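Local structure of KLLA0C04147p (Kluyveromyces lactis, 5H2D) at residues A[401-406]-A[412-417]; A[187-192]-A[198-203]. The protein binds ergosterol in its OSBP-related (ORD) domain, the part crystallised here, and probably transfers sterols between membranes. One frame throughout, in Å; residues are numbered along the deposited sequence.

Contact 1: A[401-406]-A[412-417]; sequences KKEIHP and YWKFNG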
loop_
_atom_site.group_PDB
_atom_site.type_symbol
_atom_site.label_atom_id
_atom_site.label_comp_id
_atom_site.label_asym_id
_atom_site.label_seq_id
_atom_site.Cartn_x
_atom_site.Cartn_y
_atom_site.Cartn_z
ATOM N N LYS A 401 -14.061 -12.838 -2.109
ATOM C CA LYS A 401 -14.666 -13.427 -3.292
ATOM C C LYS A 401 -14.807 -12.351 -4.355
ATOM O O LYS A 401 -15.176 -11.218 -4.050
ATOM C CB LYS A 401 -16.047 -14.042 -2.990
ATOM C CG LYS A 401 -16.760 -14.550 -4.238
ATOM C CD LYS A 401 -17.782 -15.637 -3.934
ATOM C CE LYS A 401 -18.326 -16.235 -5.234
ATOM N NZ LYS A 401 -18.951 -17.579 -5.035
ATOM N N LYS A 402 -14.522 -12.708 -5.601
ATOM C CA LYS A 402 -14.650 -11.737 -6.677
ATOM C C LYS A 402 -16.123 -11.459 -6.940
ATOM O O LYS A 402 -16.924 -12.388 -7.106
ATOM C CB LYS A 402 -13.956 -12.242 -7.938
ATOM C CG LYS A 402 -13.880 -11.199 -9.062
ATOM C CD LYS A 402 -13.252 -11.782 -10.331
ATOM C CE LYS A 402 -11.736 -11.871 -10.231
ATOM N NZ LYS A 402 -11.097 -10.536 -10.415
ATOM N N GLU A 403 -16.481 -10.179 -6.951
ATOM C CA GLU A 403 -17.848 -9.740 -7.193
ATOM C C GLU A 403 -17.815 -8.527 -8.110
ATOM O O GLU A 403 -16.751 -7.979 -8.410
ATOM C CB GLU A 403 -18.565 -9.405 -5.883
ATOM C CG GLU A 403 -18.650 -10.560 -4.892
ATOM C CD GLU A 403 -19.682 -11.600 -5.289
ATOM O OE1 GLU A 403 -19.856 -12.577 -4.531
ATOM O OE2 GLU A 403 -20.319 -11.447 -6.354
ATOM N N ILE A 404 -18.992 -8.101 -8.558
ATOM C CA ILE A 404 -19.127 -6.885 -9.350
ATOM C C ILE A 404 -19.514 -5.747 -8.417
ATOM O O ILE A 404 -20.497 -5.848 -7.666
ATOM C CB ILE A 404 -20.152 -7.072 -10.481
ATOM C CG1 ILE A 404 -19.553 -7.982 -11.564
ATOM C CG2 ILE A 404 -20.554 -5.726 -11.054
ATOM C CD1 ILE A 404 -20.557 -8.542 -12.541
ATOM N N HIS A 405 -18.727 -4.675 -8.432
ATOM C CA HIS A 405 -19.006 -3.575 -7.527
ATOM C C HIS A 405 -20.245 -2.815 -7.998
ATOM O O HIS A 405 -20.379 -2.526 -9.188
ATOM C CB HIS A 405 -17.820 -2.616 -7.427
ATOM C CG HIS A 405 -17.951 -1.656 -6.291
ATOM N ND1 HIS A 405 -18.630 -0.460 -6.403
ATOM C CD2 HIS A 405 -17.543 -1.739 -5.005
ATOM C CE1 HIS A 405 -18.615 0.161 -5.239
ATOM N NE2 HIS A 405 -17.958 -0.592 -4.375
ATOM N N PRO A 406 -21.153 -2.470 -7.083
ATOM C CA PRO A 406 -22.410 -1.832 -7.508
ATOM C C PRO A 406 -22.236 -0.437 -8.085
ATOM O O PRO A 406 -23.103 -0.005 -8.852
ATOM C CB PRO A 406 -23.241 -1.808 -6.219
ATOM C CG PRO A 406 -22.244 -1.870 -5.113
ATOM C CD PRO A 406 -21.112 -2.712 -5.631
ATOM N N TYR A 412 -14.242 -6.706 -8.364
ATOM C CA TYR A 412 -13.401 -6.372 -7.222
ATOM C C TYR A 412 -13.421 -7.546 -6.256
ATOM O O TYR A 412 -14.247 -8.455 -6.367
ATOM C CB TYR A 412 -13.862 -5.080 -6.533
ATOM C CG TYR A 412 -15.071 -5.232 -5.629
ATOM C CD1 TYR A 412 -16.315 -5.560 -6.145
ATOM C CD2 TYR A 412 -14.966 -5.032 -4.265
ATOM C CE1 TYR A 412 -17.414 -5.696 -5.322
ATOM C CE2 TYR A 412 -16.060 -5.166 -3.432
ATOM C CZ TYR A 412 -17.283 -5.489 -3.968
ATOM O OH TYR A 412 -18.371 -5.616 -3.133
ATOM N N TRP A 413 -12.481 -7.537 -5.317
ATOM C CA TRP A 413 -12.385 -8.599 -4.322
ATOM C C TRP A 413 -13.139 -8.153 -3.081
ATOM O O TRP A 413 -12.696 -7.248 -2.367
ATOM C CB TRP A 413 -10.925 -8.915 -4.013
ATOM C CG TRP A 413 -10.225 -9.497 -5.190
ATOM C CD1 TRP A 413 -9.437 -8.837 -6.087
ATOM C CD2 TRP A 413 -10.266 -10.859 -5.616
ATOM N NE1 TRP A 413 -8.975 -9.705 -7.044
ATOM C CE2 TRP A 413 -9.460 -10.959 -6.771
ATOM C CE3 TRP A 413 -10.876 -12.014 -5.113
ATOM C CZ2 TRP A 413 -9.273 -12.165 -7.447
ATOM C CZ3 TRP A 413 -10.689 -13.217 -5.791
ATOM C CH2 TRP A 413 -9.900 -13.278 -6.945
ATOM N N LYS A 414 -14.288 -8.778 -2.837
ATOM C CA LYS A 414 -15.158 -8.409 -1.727
ATOM C C LYS A 414 -14.777 -9.222 -0.494
ATOM O O LYS A 414 -14.905 -10.448 -0.484
ATOM C CB LYS A 414 -16.620 -8.634 -2.100
ATOM C CG LYS A 414 -17.591 -8.116 -1.054
ATOM C CD LYS A 414 -19.030 -8.310 -1.510
ATOM C CE LYS A 414 -20.001 -7.602 -0.587
ATOM N NZ LYS A 414 -19.922 -8.124 0.799
ATOM N N PHE A 415 -14.303 -8.531 0.535
ATOM C CA PHE A 415 -14.049 -9.149 1.833
ATOM C C PHE A 415 -15.320 -9.828 2.332
ATOM O O PHE A 415 -16.407 -9.249 2.267
ATOM C CB PHE A 415 -13.575 -8.051 2.792
ATOM C CG PHE A 415 -13.207 -8.516 4.182
ATOM C CD1 PHE A 415 -12.113 -9.337 4.394
ATOM C CD2 PHE A 415 -13.921 -8.058 5.279
ATOM C CE1 PHE A 415 -11.763 -9.726 5.689
ATOM C CE2 PHE A 415 -13.584 -8.431 6.564
ATOM C CZ PHE A 415 -12.504 -9.273 6.777
ATOM N N ASN A 416 -15.198 -11.071 2.808
ATOM C CA ASN A 416 -16.400 -11.791 3.230
ATOM C C ASN A 416 -16.828 -11.470 4.658
ATOM O O ASN A 416 -17.843 -12.005 5.114
ATOM C CB ASN A 416 -16.246 -13.311 3.042
ATOM C CG ASN A 416 -15.169 -13.940 3.918
ATOM O OD1 ASN A 416 -14.763 -13.408 4.954
ATOM N ND2 ASN A 416 -14.700 -15.108 3.485
ATOM N N GLY A 417 -16.114 -10.586 5.350
ATOM C CA GLY A 417 -16.515 -10.116 6.665
ATOM C C GLY A 417 -16.279 -11.073 7.812
ATOM O O GLY A 417 -16.699 -10.775 8.937
#
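H405 turns the edge of its imidazole toward the face of the Y412 phenol ring, a T-shaped pair with centroids 5.0 Å apart and planes at 73°. H405 CD2 sits over the centre of that face. H405 CB closes the contact from the backbone side, 3.5 Å from Y412 CD1. Y412 has CG between its backbone N and carbonyl carbon, which swings the ring across toward H405. The carbonyl carbon of I404 lies at the edge of the Y412 ring, near its plane. On the other face of the hairpin, K402 lies over the indole of W413. K402 CB makes a CH-pi contact, 4.2 Å from the centroid of the six-membered ring and 18° off its normal. A bend at chi3 (-78°) brings K402 CE to 3.7 Å from W413 CZ2; a second bend at chi4 turns NZ alongside the same ring. E403 and K414 point to the same side of the hairpin as Y412 and touch through aliphatic parts, E403 CG to K414 CB at 4.0 Å. Their charged ends do not meet.

These side chains ride on a two-stranded antiparallel beta hairpin, strands 400-404 and 411-415, strongly twisted. K401 and K414 form one hydrogen-bonded pair, and E403 and Y412 the next. Y412 N reaches E403 O at 2.8 Å, and E403 N returns to Y412 O. Between them K402 and W413 are a non-hydrogen-bonded pair, and K402 CA gives a CA-H...O contact to Y412 O at 3.3 Å.

Further out, W413 NE1 is hydrogen-bonded to E166 OE1. V407 N donates to H405 ND1, which restrains the imidazole. Strand 151-157 lies against the hairpin: W155 stacks on F415 and touches Y412, while I151 and A153 meet W413.

Contact 2: A[187-192]-A[198-203]; sequences YLTIRP and EELYTY
L188 and Y201 exchange two backbone hydrogen bonds, the shorter being Y201 N to L188 O at 2.7 Å. I190 and E199 form the next hydrogen-bonded pair. The alternating non-hydrogen-bonded pairs, Y187 with T202 and T189 with L200, complete an antiparallel beta hairpin. T189 CA adds a CA-H...O contact to E199 O at 3.2 Å.

The one salt bridge across the hairpin is at its loop end, R191 NH1 to E198 OE1 at 2.8 Å. The oxygen lies in the guanidinium plane, but NH1 comes from above the carboxylate plane. The R191 chain bends at chi3 (-77°), which turns its end back to E198. R191 NH2 also pairs with D162 OD1, and NE with P159 O. A methionine in place of R191 would probably leave E198 and D162 without their positive partner and P159 O without its donor. E199 OE1 accepts from Y201 OH at 2.7 Å and also meets R98 NE in a salt bridge.

Apolar contacts fill both faces. I190 CG1 packs on Y201 CE1 at 3.7 Å. On the face of Y187, T202 CG2 makes an off-centre CH-pi contact with the phenol ring, and L200 CD1 meets the ring edge, 3.9 Å from Y187 CD2.

Strand 161-173 flanks strand 178-190 through backbone bonds of Y187 to F164 and T189 to D162. Strand 219-230 borders strand 199-203. Helix 95-108 covers the face of L188 and Y201 with F105, R98 and L99.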
loop_
_atom_site.group_PDB
_atom_site.type_symbol
_atom_site.label_atom_id
_atom_site.label_comp_id
_atom_site.label_asym_id
_atom_site.label_seq_id
_atom_site.Cartn_x
_atom_site.Cartn_y
_atom_site.Cartn_z
ATOM N N TYR A 187 -10.372 1.830 -3.885
ATOM C CA TYR A 187 -11.657 2.355 -3.432
ATOM C C TYR A 187 -11.461 2.987 -2.071
ATOM O O TYR A 187 -11.075 2.298 -1.118
ATOM C CB TYR A 187 -12.694 1.240 -3.311
ATOM C CG TYR A 187 -13.133 0.563 -4.585
ATOM C CD1 TYR A 187 -12.294 -0.329 -5.255
ATOM C CD2 TYR A 187 -14.414 0.768 -5.097
ATOM C CE1 TYR A 187 -12.706 -0.969 -6.418
ATOM C CE2 TYR A 187 -14.835 0.132 -6.263
ATOM C CZ TYR A 187 -13.982 -0.741 -6.917
ATOM O OH TYR A 187 -14.398 -1.385 -8.067
ATOM N N LEU A 188 -11.777 4.271 -1.947
ATOM C CA LEU A 188 -11.581 4.981 -0.695
ATOM C C LEU A 188 -12.910 5.614 -0.307
ATOM O O LEU A 188 -13.446 6.437 -1.056
ATOM C CB LEU A 188 -10.464 6.019 -0.829
ATOM C CG LEU A 188 -9.779 6.431 0.474
ATOM C CD1 LEU A 188 -8.380 6.969 0.205
ATOM C CD2 LEU A 188 -10.616 7.477 1.201
ATOM N N THR A 189 -13.464 5.172 0.820
ATOM C CA THR A 189 -14.766 5.617 1.297
ATOM C C THR A 189 -14.560 6.570 2.462
ATOM O O THR A 189 -13.827 6.252 3.402
ATOM C CB THR A 189 -15.625 4.429 1.740
ATOM O OG1 THR A 189 -15.843 3.548 0.635
ATOM C CG2 THR A 189 -16.976 4.916 2.271
ATOM N N ILE A 190 -15.206 7.737 2.407
ATOM C CA ILE A 190 -15.145 8.707 3.494
ATOM C C ILE A 190 -16.539 8.830 4.090
ATOM O O ILE A 190 -17.521 8.917 3.349
ATOM C CB ILE A 190 -14.642 10.084 3.027
ATOM C CG1 ILE A 190 -13.179 10.019 2.567
ATOM C CG2 ILE A 190 -14.807 11.103 4.159
ATOM C CD1 ILE A 190 -12.179 9.876 3.703
ATOM N N ARG A 191 -16.615 8.811 5.422
ATOM C CA ARG A 191 -17.829 9.155 6.165
ATOM C C ARG A 191 -17.634 10.541 6.773
ATOM O O ARG A 191 -17.046 10.661 7.857
ATOM C CB ARG A 191 -18.112 8.116 7.255
ATOM C CG ARG A 191 -18.703 6.813 6.723
ATOM C CD ARG A 191 -18.758 5.724 7.783
ATOM N NE ARG A 191 -17.456 5.106 8.015
ATOM C CZ ARG A 191 -16.910 4.187 7.216
ATOM N NH1 ARG A 191 -17.538 3.783 6.118
ATOM N NH2 ARG A 191 -15.722 3.678 7.514
ATOM N N PRO A 192 -18.117 11.607 6.128
ATOM C CA PRO A 192 -17.742 12.962 6.555
ATOM C C PRO A 192 -18.350 13.341 7.893
ATOM O O PRO A 192 -19.444 12.900 8.255
ATOM C CB PRO A 192 -18.298 13.851 5.435
ATOM C CG PRO A 192 -18.556 12.924 4.279
ATOM C CD PRO A 192 -18.930 11.619 4.904
ATOM N N GLU A 198 -22.065 9.228 3.188
ATOM C CA GLU A 198 -20.915 8.388 2.862
ATOM C C GLU A 198 -20.625 8.473 1.369
ATOM O O GLU A 198 -21.536 8.389 0.540
ATOM C CB GLU A 198 -21.200 6.945 3.283
ATOM C CG GLU A 198 -20.048 5.976 3.087
ATOM C CD GLU A 198 -20.356 4.603 3.660
ATOM O OE1 GLU A 198 -20.011 4.353 4.832
ATOM O OE2 GLU A 198 -20.960 3.775 2.946
ATOM N N GLU A 199 -19.349 8.660 1.020
ATOM C CA GLU A 199 -18.955 8.918 -0.358
ATOM C C GLU A 199 -17.795 8.014 -0.762
ATOM O O GLU A 199 -16.972 7.629 0.071
ATOM C CB GLU A 199 -18.558 10.393 -0.556
ATOM C CG GLU A 199 -17.397 10.821 0.316
ATOM C CD GLU A 199 -17.155 12.308 0.290
ATOM O OE1 GLU A 199 -16.139 12.746 0.870
ATOM O OE2 GLU A 199 -17.994 13.031 -0.290
ATOM N N LEU A 200 -17.737 7.695 -2.051
ATOM C CA LEU A 200 -16.745 6.776 -2.603
ATOM C C LEU A 200 -15.828 7.496 -3.579
ATOM O O LEU A 200 -16.299 8.081 -4.558
ATOM C CB LEU A 200 -17.420 5.611 -3.326
ATOM C CG LEU A 200 -16.481 4.678 -4.097
ATOM C CD1 LEU A 200 -15.561 3.945 -3.122
ATOM C CD2 LEU A 200 -17.270 3.690 -4.949
ATOM N N TYR A 201 -14.518 7.402 -3.342
ATOM C CA TYR A 201 -13.500 7.836 -4.286
ATOM C C TYR A 201 -12.848 6.605 -4.908
ATOM O O TYR A 201 -12.628 5.607 -4.218
ATOM C CB TYR A 201 -12.430 8.677 -3.587
ATOM C CG TYR A 201 -12.929 9.918 -2.874
ATOM C CD1 TYR A 201 -13.453 9.855 -1.581
ATOM C CD2 TYR A 201 -12.836 11.160 -3.482
ATOM C CE1 TYR A 201 -13.886 11.002 -0.934
ATOM C CE2 TYR A 201 -13.275 12.303 -2.849
ATOM C CZ TYR A 201 -13.794 12.223 -1.577
ATOM O OH TYR A 201 -14.224 13.378 -0.945
ATOM N N THR A 202 -12.541 6.659 -6.203
ATOM C CA THR A 202 -11.763 5.590 -6.828
ATOM C C THR A 202 -10.634 6.168 -7.673
ATOM O O THR A 202 -10.726 7.292 -8.184
ATOM C CB THR A 202 -12.627 4.662 -7.707
ATOM O OG1 THR A 202 -13.258 5.426 -8.743
ATOM C CG2 THR A 202 -13.696 3.953 -6.885
ATOM N N TYR A 203 -9.563 5.383 -7.820
ATOM C CA TYR A 203 -8.390 5.783 -8.597
ATOM C C TYR A 203 -7.496 4.571 -8.804
ATOM O O TYR A 203 -7.677 3.525 -8.172
ATOM C CB TYR A 203 -7.611 6.900 -7.903
ATOM C CG TYR A 203 -6.878 6.441 -6.672
ATOM C CD1 TYR A 203 -7.546 6.238 -5.473
ATOM C CD2 TYR A 203 -5.509 6.204 -6.722
ATOM C CE1 TYR A 203 -6.850 5.806 -4.336
ATOM C CE2 TYR A 203 -4.820 5.784 -5.620
ATOM C CZ TYR A 203 -5.483 5.582 -4.440
ATOM O OH TYR A 203 -4.741 5.167 -3.355
#

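Overall arrangement
Contact 2 is buried and contact 1 lies at the surface. Both are antiparallel hairpins of the same OSBP-family domain. Contact 2 belongs to the extensive antiparallel beta structure, with strands on both flanks, and the side chain of L188 is about 12 Å from the bound ergosterol. Contact 1 is a separate two-stranded hairpin from late in the chain. Its lysines are exposed, and the side chains of K402 and K414 make their contacts across the hairpin mainly with aliphatic carbons of their own, while contact 2 pairs its buried arginine with a glutamate. The two hairpins touch: H405 CD2 lies 3.5 Å from Y187 CE2, and H405 CE1 3.8 Å from L200 CD2. Their centres are about 16 Å apart.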